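Local coordinates for protein PadR family transcriptional regulator (Listeria monocytogenes, PDB 6ABQ) that probably binds DNA through a winged helix-turn-helix domain and regulates transcription as a PadR-family dimer whose activity appears to respond to a ligand, at residues B[8-18]-B[40-48]. Residues are numbered along the deposited sequence; the frame is centred on the assembly and turned at random.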
# COMPACT_ATOMS: atom_id res chain seq x y z
N LYS B 8 5.60 -6.33 -12.27
CA LYS B 8 6.45 -5.24 -11.79
C LYS B 8 5.55 -4.04 -11.43
O LYS B 8 4.31 -4.14 -11.49
CB LYS B 8 7.50 -4.84 -12.85
CG LYS B 8 8.38 -5.95 -13.41
CD LYS B 8 9.40 -6.45 -12.40
CE LYS B 8 10.37 -7.43 -13.03
NZ LYS B 8 11.22 -8.05 -11.98
N GLY B 9 6.17 -2.92 -11.07
CA GLY B 9 5.46 -1.68 -10.75
C GLY B 9 4.63 -1.73 -9.49
O GLY B 9 3.60 -1.07 -9.40
N LEU B 10 5.08 -2.51 -8.50
CA LEU B 10 4.35 -2.71 -7.24
C LEU B 10 4.80 -1.80 -6.10
O LEU B 10 4.18 -1.81 -5.03
CB LEU B 10 4.44 -4.18 -6.79
CG LEU B 10 4.08 -5.34 -7.72
CD1 LEU B 10 4.47 -6.66 -7.09
CD2 LEU B 10 2.60 -5.34 -8.10
N THR B 11 5.85 -1.00 -6.32
CA THR B 11 6.49 -0.21 -5.25
C THR B 11 5.52 0.68 -4.47
O THR B 11 5.44 0.56 -3.24
CB THR B 11 7.70 0.60 -5.77
OG1 THR B 11 8.57 -0.26 -6.51
CG2 THR B 11 8.50 1.21 -4.60
N GLU B 12 4.78 1.54 -5.18
CA GLU B 12 3.83 2.47 -4.56
C GLU B 12 2.75 1.75 -3.74
O GLU B 12 2.49 2.13 -2.60
CB GLU B 12 3.19 3.40 -5.61
CG GLU B 12 4.12 4.48 -6.16
CD GLU B 12 4.82 4.07 -7.46
OE1 GLU B 12 5.35 2.93 -7.55
OE2 GLU B 12 4.83 4.90 -8.40
N LEU B 13 2.17 0.70 -4.32
CA LEU B 13 1.10 -0.11 -3.70
C LEU B 13 1.52 -0.86 -2.44
O LEU B 13 0.67 -1.18 -1.61
CB LEU B 13 0.52 -1.10 -4.71
CG LEU B 13 -0.81 -0.78 -5.39
CD1 LEU B 13 -0.68 0.38 -6.37
CD2 LEU B 13 -1.37 -2.01 -6.09
N LEU B 14 2.82 -1.13 -2.32
CA LEU B 14 3.39 -1.86 -1.18
C LEU B 14 3.70 -1.00 0.05
O LEU B 14 4.08 -1.53 1.09
CB LEU B 14 4.65 -2.63 -1.62
CG LEU B 14 4.48 -3.89 -2.48
CD1 LEU B 14 5.84 -4.34 -2.99
CD2 LEU B 14 3.78 -5.02 -1.73
N LYS B 15 3.55 0.32 -0.08
CA LYS B 15 3.71 1.25 1.04
C LYS B 15 2.68 0.95 2.12
O LYS B 15 1.47 0.89 1.84
CB LYS B 15 3.58 2.71 0.58
CG LYS B 15 4.75 3.23 -0.24
CD LYS B 15 5.93 3.66 0.61
CE LYS B 15 7.04 4.25 -0.26
NZ LYS B 15 8.27 4.56 0.51
N GLY B 16 3.16 0.75 3.34
CA GLY B 16 2.28 0.35 4.46
C GLY B 16 2.27 -1.15 4.67
O GLY B 16 2.24 -1.62 5.82
N SER B 17 2.29 -1.89 3.57
CA SER B 17 2.34 -3.36 3.61
C SER B 17 3.75 -3.86 3.88
O SER B 17 3.92 -4.84 4.59
CB SER B 17 1.79 -3.96 2.32
OG SER B 17 0.39 -3.84 2.28
N LEU B 18 4.73 -3.16 3.30
CA LEU B 18 6.15 -3.52 3.38
C LEU B 18 6.68 -3.68 4.80
O LEU B 18 7.33 -4.68 5.10
CB LEU B 18 7.03 -2.54 2.59
CG LEU B 18 7.30 -2.89 1.13
CD1 LEU B 18 8.23 -1.86 0.51
CD2 LEU B 18 7.87 -4.30 0.99
N LEU B 40 11.56 -11.26 0.43
CA LEU B 40 10.52 -10.47 -0.22
C LEU B 40 10.53 -10.61 -1.75
O LEU B 40 9.46 -10.66 -2.36
CB LEU B 40 10.59 -8.99 0.20
CG LEU B 40 10.36 -8.69 1.68
CD1 LEU B 40 10.90 -7.32 2.07
CD2 LEU B 40 8.88 -8.83 2.05
N ASN B 41 11.72 -10.70 -2.35
CA ASN B 41 11.87 -10.91 -3.80
C ASN B 41 11.32 -12.26 -4.26
O ASN B 41 10.61 -12.33 -5.27
CB ASN B 41 13.34 -10.79 -4.25
CG ASN B 41 13.91 -9.38 -4.08
OD1 ASN B 41 15.13 -9.22 -4.10
ND2 ASN B 41 13.06 -8.37 -3.91
N ASP B 42 11.64 -13.31 -3.51
CA ASP B 42 11.18 -14.68 -3.78
C ASP B 42 9.69 -14.86 -3.57
O ASP B 42 9.06 -15.70 -4.23
CB ASP B 42 11.97 -15.69 -2.94
CG ASP B 42 13.41 -15.88 -3.42
OD1 ASP B 42 13.74 -15.47 -4.57
OD2 ASP B 42 14.22 -16.46 -2.66
N LEU B 43 9.13 -14.08 -2.65
CA LEU B 43 7.69 -14.00 -2.43
C LEU B 43 6.95 -13.45 -3.66
O LEU B 43 5.76 -13.68 -3.82
CB LEU B 43 7.42 -13.12 -1.21
CG LEU B 43 6.03 -12.90 -0.61
CD1 LEU B 43 5.44 -14.22 -0.13
CD2 LEU B 43 6.14 -11.91 0.54
N GLY B 44 7.67 -12.73 -4.51
CA GLY B 44 7.12 -12.12 -5.71
C GLY B 44 7.26 -10.61 -5.77
O GLY B 44 6.88 -10.00 -6.77
N PHE B 45 7.80 -10.01 -4.71
CA PHE B 45 8.04 -8.57 -4.71
C PHE B 45 9.46 -8.30 -5.21
O PHE B 45 10.39 -8.05 -4.43
CB PHE B 45 7.72 -7.94 -3.34
CG PHE B 45 6.32 -8.24 -2.83
CD1 PHE B 45 5.21 -8.25 -3.69
CD2 PHE B 45 6.11 -8.50 -1.47
CE1 PHE B 45 3.93 -8.53 -3.21
CE2 PHE B 45 4.84 -8.77 -0.99
CZ PHE B 45 3.75 -8.79 -1.86
N ASP B 46 9.59 -8.38 -6.53
CA ASP B 46 10.85 -8.46 -7.27
C ASP B 46 11.69 -7.19 -7.33
O ASP B 46 12.88 -7.27 -7.62
CB ASP B 46 10.58 -8.89 -8.72
CG ASP B 46 10.77 -10.37 -8.94
OD1 ASP B 46 11.77 -10.93 -8.43
OD2 ASP B 46 9.94 -10.97 -9.66
N GLU B 47 11.08 -6.04 -7.10
CA GLU B 47 11.79 -4.78 -7.34
C GLU B 47 12.37 -4.12 -6.09
O GLU B 47 13.19 -3.21 -6.22
CB GLU B 47 10.94 -3.82 -8.19
CG GLU B 47 10.80 -4.29 -9.64
CD GLU B 47 10.04 -3.32 -10.53
OE1 GLU B 47 8.97 -2.83 -10.12
OE2 GLU B 47 10.51 -3.07 -11.66
N ILE B 48 11.98 -4.60 -4.90
CA ILE B 48 12.56 -4.13 -3.62
C ILE B 48 14.06 -4.45 -3.58
O ILE B 48 14.45 -5.61 -3.75
CB ILE B 48 11.85 -4.74 -2.38
CG1 ILE B 48 10.50 -4.08 -2.14
CG2 ILE B 48 12.66 -4.57 -1.11
CD1 ILE B 48 9.35 -4.99 -2.45
O HOH W 1 7.43 -4.32 -8.30
O HOH W 2 7.88 -0.53 -8.88
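Leu14 lays one branch of its fork over the ring of Phe45: CD2 sits 3.8 Å from the ring centroid, only 11° off the normal, a CH-pi contact centred on the face. The other methyl of Leu14, CD1, passes the CB side of the ring and meets Ile48 CD1 at 3.6 Å, so the branching of leucine lets one residue fill two neighbouring spots. Leu10 comes to the same ring from its edge, with CD1 3.8 Å from Phe45 CD1 and near the ring plane. With CG of Phe45 anti to the carbonyl carbon (chi1 -54°), the ring runs alongside Leu14 and turns a face to it. Further along, Leu18 CD2 reaches end-on to Ile48 CD1 at 3.8 Å and approaches Leu40 more loosely.

These apolar groups join the start of helix 17-27 and the irregular turns before it to the end of helix 33-42, within what is probably the winged helix-turn-helix domain of a PadR regulator. Helix 33-42 finishes in a Schellman motif at Gly44, whose positive phi suits glycine. The turn beyond is tied back by Asn41, whose amide ND2 donates to the carbonyls Phe45 O and Ile48 O. Ile102 of the second subunit also packs on Leu14, so this core adjoins the dimer interface.

At the exposed margin the contact turns polar. Gly9 N donates a hydrogen bond to OE1 of Glu47, a side chain extended beyond CG (3.0 Å, 157° at the hydrogen), approaching from above the carboxylate plane. Two waters also donate to OE1, one linking it to Leu10 N and the other to Thr11 OG1; carboxylate oxygen suits such multiple donors. The long aliphatic chain of Lys8 crosses Glu47 and carries NZ to a long salt bridge with Asp46 OD2, 3.9 Å away.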